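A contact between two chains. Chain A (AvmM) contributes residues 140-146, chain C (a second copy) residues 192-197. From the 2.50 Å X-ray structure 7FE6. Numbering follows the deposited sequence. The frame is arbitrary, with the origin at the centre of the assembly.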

# COMPACT_ATOMS: atom_id res chain seq x y z
N VAL A 140 6.28 -1.93 -14.48
CA VAL A 140 6.01 -0.78 -15.33
C VAL A 140 7.20 0.18 -15.31
O VAL A 140 7.65 0.59 -14.23
N ARG A 141 7.66 0.58 -16.49
CA ARG A 141 8.70 1.59 -16.62
C ARG A 141 8.10 2.84 -17.25
O ARG A 141 7.53 2.78 -18.36
N LEU A 142 8.25 3.97 -16.56
CA LEU A 142 7.54 5.19 -16.89
C LEU A 142 8.50 6.36 -16.85
O LEU A 142 9.35 6.45 -15.95
N ALA A 143 8.37 7.24 -17.84
CA ALA A 143 9.17 8.45 -17.93
C ALA A 143 8.32 9.51 -18.61
O ALA A 143 7.75 9.27 -19.67
N PHE A 144 8.23 10.68 -17.99
CA PHE A 144 7.62 11.83 -18.65
C PHE A 144 8.70 12.63 -19.34
O PHE A 144 9.84 12.69 -18.88
N ARG A 145 8.34 13.24 -20.47
CA ARG A 145 9.32 14.04 -21.17
C ARG A 145 9.73 15.22 -20.30
O ARG A 145 8.96 15.69 -19.46
N GLU A 146 10.97 15.66 -20.47
CA GLU A 146 11.44 16.85 -19.80
C GLU A 146 10.56 18.03 -20.17
O GLU A 146 10.02 18.11 -21.28
N GLY C 192 18.37 -2.09 -12.62
CA GLY C 192 17.31 -1.11 -12.70
C GLY C 192 17.09 -0.65 -14.13
O GLY C 192 17.82 -1.03 -15.05
N PRO C 193 16.04 0.14 -14.35
CA PRO C 193 15.67 0.50 -15.72
C PRO C 193 16.69 1.42 -16.34
O PRO C 193 17.12 2.39 -15.72
N SER C 194 17.07 1.14 -17.59
CA SER C 194 17.76 2.15 -18.38
C SER C 194 16.84 3.32 -18.64
O SER C 194 15.61 3.20 -18.58
N SER C 195 17.45 4.47 -18.94
CA SER C 195 16.67 5.64 -19.33
C SER C 195 15.90 5.37 -20.61
O SER C 195 16.46 4.93 -21.62
N LEU C 196 14.59 5.64 -20.58
CA LEU C 196 13.76 5.52 -21.76
C LEU C 196 13.99 6.64 -22.78
O LEU C 196 13.59 6.49 -23.93
N TYR C 197 14.61 7.76 -22.39
CA TYR C 197 14.84 8.86 -23.33
C TYR C 197 16.29 9.00 -23.82
O TYR C 197 17.22 8.60 -23.14

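The chain C loop runs alongside the chain A strand in roughly the same direction, 23° apart end to end. Gly C192 has no side chain and makes no contact. Pro C193 points toward chain A, with its ring puckered C-gamma endo. Its CB lies 3.6 Å from NE of Arg A141. This is a van der Waals contact, and the guanidinium meets the proline obliquely. The extended side chain of Arg A141, m at chi1 and t at chi2 and chi3, runs past the proline ring, with NE closest. Its NE and NH2 are hydrogen-bonded elsewhere in the structure. Ser C194 (m) points sideways and Ser C195 (t) points away; neither contributes to the packing.

Leu C196 points toward the strand as an m,t rotamer. Its CD1 sits 3.7 Å from O of Arg A141 and 4.1 Å from CB of Ala A143. Tyr C197 (chi1 m) also points in. Its CE2 is 3.4 Å from CB of Ala A143, which lies at the ring edge. The small alanine thus touches both side chains. The tyrosine OH gives a weak hydrogen bond to O of Ala A143 at 3.4 Å. OH of Tyr C197 also lies 3.1 Å from N of Arg A145, but the angle is too poor for a hydrogen bond. Leu A142 and Phe A144 point away from chain C.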

# COMPACT_ATOMS: atom_id res chain seq x y z
CB VAL A 140 4.74 -0.03 -14.88
CG1 VAL A 140 4.42 1.05 -15.88
CG2 VAL A 140 3.59 -0.95 -14.74
CB ARG A 141 9.88 1.07 -17.44
CG ARG A 141 10.75 0.08 -16.72
CD ARG A 141 11.69 -0.67 -17.67
NE ARG A 141 12.53 -1.62 -16.96
CZ ARG A 141 13.17 -2.65 -17.52
NH1 ARG A 141 13.07 -2.89 -18.83
NH2 ARG A 141 13.89 -3.46 -16.76
CB LEU A 142 6.39 5.44 -15.92
CG LEU A 142 5.60 6.73 -16.12
CD1 LEU A 142 4.97 6.76 -17.50
CD2 LEU A 142 4.55 6.84 -15.04
CB ALA A 143 10.46 8.20 -18.72
CB PHE A 144 6.87 12.70 -17.66
CG PHE A 144 5.69 12.02 -17.06
CD1 PHE A 144 4.44 12.08 -17.67
CD2 PHE A 144 5.83 11.29 -15.89
CE1 PHE A 144 3.35 11.44 -17.11
CE2 PHE A 144 4.74 10.65 -15.32
CZ PHE A 144 3.51 10.72 -15.93
CB ARG A 145 8.76 14.52 -22.52
CG ARG A 145 7.59 15.49 -22.41
CD ARG A 145 7.17 16.01 -23.78
NE ARG A 145 6.14 17.05 -23.70
CZ ARG A 145 6.39 18.30 -23.32
NH1 ARG A 145 7.63 18.66 -22.99
NH2 ARG A 145 5.42 19.19 -23.27
CB GLU A 146 12.88 17.14 -20.21
CG GLU A 146 13.90 16.27 -19.52
CD GLU A 146 15.32 16.53 -20.02
OE1 GLU A 146 15.51 17.53 -20.75
OE2 GLU A 146 16.23 15.76 -19.64
CB PRO C 193 14.32 1.21 -15.55
CG PRO C 193 14.36 1.73 -14.11
CD PRO C 193 15.13 0.70 -13.34
CB SER C 194 18.22 1.59 -19.72
OG SER C 194 19.15 0.55 -19.54
CB SER C 195 17.58 6.85 -19.53
OG SER C 195 16.84 7.99 -19.90
CB LEU C 196 12.29 5.48 -21.36
CG LEU C 196 11.83 4.31 -20.51
CD1 LEU C 196 10.33 4.43 -20.20
CD2 LEU C 196 12.11 3.01 -21.24
CB TYR C 197 14.40 10.17 -22.70
CG TYR C 197 12.90 10.38 -22.65
CD1 TYR C 197 12.21 10.92 -23.73
CD2 TYR C 197 12.19 10.06 -21.51
CE1 TYR C 197 10.83 11.12 -23.69
CE2 TYR C 197 10.82 10.27 -21.45
CZ TYR C 197 10.15 10.80 -22.53
OH TYR C 197 8.78 10.97 -22.46